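D-threo-3-hydroxyaspartate dehydratase (PDB 3WQC) catalyses the pyridoxal 5'-phosphate- and divalent-metal-dependent deamination of D-threo-3-hydroxyaspartate to oxaloacetate and ammonia, and also dehydrates D-serine. Local coordinates at residues Ser75-Lys78 against Glu79-Gln82; Leu117-Ser121 against Val122-Gln126. All coordinates share one frame; numbering follows the deposited sequence. Where two conformers were deposited one is given.

Contact 1 of 2, residues Ser75-Lys78 against Glu79-Gln82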
loop_
_atom_site.group_PDB
_atom_site.type_symbol
_atom_site.label_atom_id
_atom_site.label_comp_id
_atom_site.label_asym_id
_atom_site.label_seq_id
_atom_site.Cartn_x
_atom_site.Cartn_y
_atom_site.Cartn_z
ATOM N N SER B 75 -13.218 -4.451 -8.963
ATOM C CA SER B 75 -13.445 -3.606 -7.770
ATOM C C SER B 75 -13.491 -2.117 -8.112
ATOM O O SER B 75 -13.750 -1.324 -7.192
ATOM C CB SER B 75 -12.414 -3.867 -6.686
ATOM O OG SER B 75 -11.119 -3.354 -7.050
ATOM N N THR B 76 -13.212 -1.730 -9.355
ATOM C CA THR B 76 -13.174 -0.334 -9.785
ATOM C C THR B 76 -13.569 -0.263 -11.262
ATOM O O THR B 76 -13.349 -1.261 -11.978
ATOM C CB THR B 76 -11.775 0.300 -9.644
ATOM O OG1 THR B 76 -10.823 -0.409 -10.482
ATOM C CG2 THR B 76 -11.264 0.300 -8.203
ATOM N N LEU B 77 -14.090 0.882 -11.709
ATOM C CA LEU B 77 -14.339 1.023 -13.154
ATOM C C LEU B 77 -13.004 1.113 -13.935
ATOM O O LEU B 77 -13.022 0.795 -15.120
ATOM C CB LEU B 77 -15.312 2.164 -13.501
ATOM C CG LEU B 77 -16.724 1.874 -12.998
ATOM C CD1 LEU B 77 -17.596 3.055 -13.393
ATOM C CD2 LEU B 77 -17.258 0.545 -13.591
ATOM N N LYS B 78 -11.892 1.488 -13.276
ATOM C CA LYS B 78 -10.620 1.483 -14.014
ATOM C C LYS B 78 -10.283 0.060 -14.404
ATOM O O LYS B 78 -9.801 -0.176 -15.522
ATOM C CB LYS B 78 -9.485 2.110 -13.198
ATOM C CG LYS B 78 -8.193 2.345 -14.022
ATOM C CD LYS B 78 -7.005 2.794 -13.156
ATOM C CE LYS B 78 -5.974 3.634 -13.866
ATOM N NZ LYS B 78 -5.199 4.477 -12.859
ATOM N N GLU B 79 -10.510 -0.902 -13.514
ATOM C CA GLU B 79 -10.306 -2.303 -13.872
ATOM C C GLU B 79 -11.261 -2.661 -15.028
ATOM O O GLU B 79 -10.836 -3.350 -15.976
ATOM C CB GLU B 79 -10.616 -3.200 -12.714
ATOM C CG GLU B 79 -9.531 -3.267 -11.661
ATOM C CD GLU B 79 -10.166 -3.726 -10.366
ATOM O OE1 GLU B 79 -10.301 -2.905 -9.422
ATOM O OE2 GLU B 79 -10.583 -4.892 -10.264
ATOM N N ALA B 80 -12.538 -2.257 -14.970
ATOM C CA ALA B 80 -13.437 -2.609 -16.114
ATOM C C ALA B 80 -12.874 -2.024 -17.445
ATOM O O ALA B 80 -12.869 -2.746 -18.460
ATOM C CB ALA B 80 -14.830 -2.037 -15.833
ATOM N N GLU B 81 -12.369 -0.741 -17.405
ATOM C CA GLU B 81 -11.869 -0.143 -18.630
ATOM C C GLU B 81 -10.678 -0.972 -19.157
ATOM O O GLU B 81 -10.573 -1.268 -20.383
ATOM C CB GLU B 81 -11.587 1.366 -18.265
ATOM C CG GLU B 81 -10.831 2.178 -19.254
ATOM C CD GLU B 81 -10.457 3.553 -18.640
ATOM O OE1 GLU B 81 -9.224 3.777 -18.230
ATOM O OE2 GLU B 81 -11.378 4.413 -18.557
ATOM N N GLN B 82 -9.740 -1.357 -18.253
ATOM C CA GLN B 82 -8.487 -2.064 -18.654
ATOM C C GLN B 82 -8.853 -3.415 -19.232
ATOM O O GLN B 82 -8.335 -3.831 -20.282
ATOM C CB GLN B 82 -7.567 -2.252 -17.411
ATOM C CG GLN B 82 -6.387 -3.256 -17.638
ATOM C CD GLN B 82 -5.368 -3.331 -16.470
ATOM O OE1 GLN B 82 -4.640 -2.376 -16.132
ATOM N NE2 GLN B 82 -5.228 -4.512 -15.944
#
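S75 meets the carboxylate of E79 with two groups at once. Its N donates to OE2 of E79 at 3.0 Å, nearly straight (170°) but from above the carboxylate plane, and its OG donates to OE1 of E79 at 2.5 Å on the syn side. A small hydroxyl suits this buried place. T76, the N-cap, has its OG1 folded between its own N and carbonyl carbon (chi1 62°). There OG1 of T76 accepts from N of E79 at 3.1 Å and donates to OE1 of E79 at 2.8 Å, on the anti side and 34° out of plane. The carboxylate thus takes three bonds. O of T76 opens the helical bonding by accepting from N of A80 at 3.3 Å, and L77 O and E81 N continue it. L77 is buried against Y93 of strand 90-93 and Q104 of helix 102-110, its CD2 4.2 Å from CB of A80. NZ of K78 bonds to the backbone O of H388 and of W390. The whole is a threonine N-cap whose third helical residue, E79, turns its carboxylate back to S75 and T76, in a beta-alpha-beta unit of the barrel beside the cofactor pocket.

Contact 2 of 2, residues Leu117-Ser121 against Val122-Gln126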
loop_
_atom_site.group_PDB
_atom_site.type_symbol
_atom_site.label_atom_id
_atom_site.label_comp_id
_atom_site.label_asym_id
_atom_site.label_seq_id
_atom_site.Cartn_x
_atom_site.Cartn_y
_atom_site.Cartn_z
ATOM N N LEU B 117 -23.772 -3.681 -12.821
ATOM C CA LEU B 117 -23.607 -2.826 -11.622
ATOM C C LEU B 117 -24.367 -3.468 -10.456
ATOM O O LEU B 117 -25.252 -4.329 -10.709
ATOM C CB LEU B 117 -24.203 -1.407 -11.894
ATOM C CG LEU B 117 -23.679 -0.768 -13.173
ATOM C CD1 LEU B 117 -24.346 0.605 -13.373
ATOM C CD2 LEU B 117 -22.108 -0.568 -13.044
ATOM N N ILE B 118 -24.098 -3.026 -9.230
ATOM C CA ILE B 118 -24.793 -3.577 -8.071
ATOM C C ILE B 118 -25.297 -2.426 -7.230
ATOM O O ILE B 118 -24.695 -1.337 -7.158
ATOM C CB ILE B 118 -23.901 -4.556 -7.251
ATOM C CG1 ILE B 118 -22.840 -3.839 -6.417
ATOM C CG2 ILE B 118 -23.292 -5.628 -8.189
ATOM C CD1 ILE B 118 -22.104 -4.813 -5.468
ATOM N N VAL B 119 -26.415 -2.665 -6.527
ATOM C CA VAL B 119 -26.972 -1.684 -5.572
ATOM C C VAL B 119 -27.481 -2.442 -4.346
ATOM O O VAL B 119 -27.795 -3.645 -4.415
ATOM C CB VAL B 119 -28.129 -0.797 -6.145
ATOM C CG1 VAL B 119 -27.616 -0.008 -7.348
ATOM C CG2 VAL B 119 -29.356 -1.614 -6.504
ATOM N N ASP B 120 -27.759 -1.678 -3.290
ATOM C CA ASP B 120 -28.406 -2.214 -2.069
ATOM C C ASP B 120 -29.371 -1.222 -1.434
ATOM O O ASP B 120 -29.726 -1.403 -0.244
ATOM C CB ASP B 120 -27.398 -2.738 -1.050
ATOM C CG ASP B 120 -26.583 -1.671 -0.416
ATOM O OD1 ASP B 120 -26.724 -0.469 -0.730
ATOM O OD2 ASP B 120 -25.749 -2.012 0.488
ATOM N N SER B 121 -29.841 -0.235 -2.238
ATOM C CA SER B 121 -30.703 0.764 -1.686
ATOM C C SER B 121 -31.708 1.222 -2.757
ATOM O O SER B 121 -31.414 1.168 -3.950
ATOM C CB SER B 121 -29.909 1.969 -1.133
ATOM O OG SER B 121 -29.258 2.662 -2.201
ATOM N N VAL B 122 -32.859 1.685 -2.261
ATOM C CA VAL B 122 -33.851 2.268 -3.190
ATOM C C VAL B 122 -33.246 3.516 -3.858
ATOM O O VAL B 122 -33.421 3.730 -5.049
ATOM C CB VAL B 122 -35.112 2.613 -2.408
ATOM C CG1 VAL B 122 -36.074 3.380 -3.337
ATOM C CG2 VAL B 122 -35.775 1.331 -1.872
ATOM N N ALA B 123 -32.541 4.392 -3.091
ATOM C CA ALA B 123 -32.009 5.643 -3.718
ATOM C C ALA B 123 -31.018 5.304 -4.842
ATOM O O ALA B 123 -31.053 5.962 -5.897
ATOM C CB ALA B 123 -31.305 6.492 -2.702
ATOM N N ALA B 124 -30.140 4.262 -4.644
ATOM C CA ALA B 124 -29.191 3.961 -5.762
ATOM C C ALA B 124 -29.949 3.409 -6.960
ATOM O O ALA B 124 -29.646 3.731 -8.112
ATOM C CB ALA B 124 -28.089 3.007 -5.295
ATOM N N ALA B 125 -30.980 2.577 -6.694
ATOM C CA ALA B 125 -31.776 2.031 -7.789
ATOM C C ALA B 125 -32.477 3.147 -8.553
ATOM O O ALA B 125 -32.584 3.102 -9.764
ATOM C CB ALA B 125 -32.761 0.973 -7.226
ATOM N N GLN B 126 -33.041 4.109 -7.813
ATOM C CA GLN B 126 -33.749 5.205 -8.454
ATOM C C GLN B 126 -32.744 6.013 -9.296
ATOM O O GLN B 126 -33.128 6.448 -10.409
ATOM C CB GLN B 126 -34.337 6.165 -7.415
ATOM C CG GLN B 126 -35.555 5.578 -6.688
ATOM C CD GLN B 126 -36.153 6.526 -5.688
ATOM O OE1 GLN B 126 -35.546 7.558 -5.330
ATOM N NE2 GLN B 126 -37.352 6.216 -5.185
#
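A strand-to-helix turn in a beta-alpha-beta unit of the alanine-racemase-like TIM barrel brings V119, at the end of strand 114-119, against A124 in the first turn of helix 122-135. CG1 of V119 lies 3.7 Å from CB of A124, and CG2 of V119 reaches CB of A125 more loosely at 4.3 Å. A branched valine suits the strand and offers two methyls to the helix, and the short side chains of A124 and A125 let the backbone come close. S121 is the N-cap. With chi1 at 66° its hydroxyl bends back over the first turn, and OG accepts from N of A124 at 3.1 Å, with an N-H...O angle of 155°. The same OG rests 3.3 Å from CB of A124, whose methyl therefore touches both the hydroxyl and the valine. The carbonyl O of S121 accepts from N of A125 at 3.1 Å and begins the helical bonding. Beyond the turn, A125 packs on T168 and L169 of helix 159-171, and A123 and A124 meet L351 of the second subunit. In the first turn N of A124 has no preceding helical carbonyl to bond, so OG of S121 satisfies it while O serves A125.

Overall arrangement
Both contacts are helix N-termini in the same barrel domain, and contact 1 closes before contact 2 opens along the chain. Their centres are 19 Å apart, with nearest atoms about 5 Å from each other and no touch between them. Contact 1 belongs to the unit of strand 72-74, helix 77-85 and strand 90-93, contact 2 to that of strand 114-119, helix 122-135 and strand 140-146. Strand 90-93 pairs with both 72-74 and 114-119, so the two units share one parallel sheet. The S75 side chain of contact 1 comes within about 6 Å of the cofactor, against about 13 Å for that of V119 in contact 2. Each contact touches the second chain of the crystal assembly.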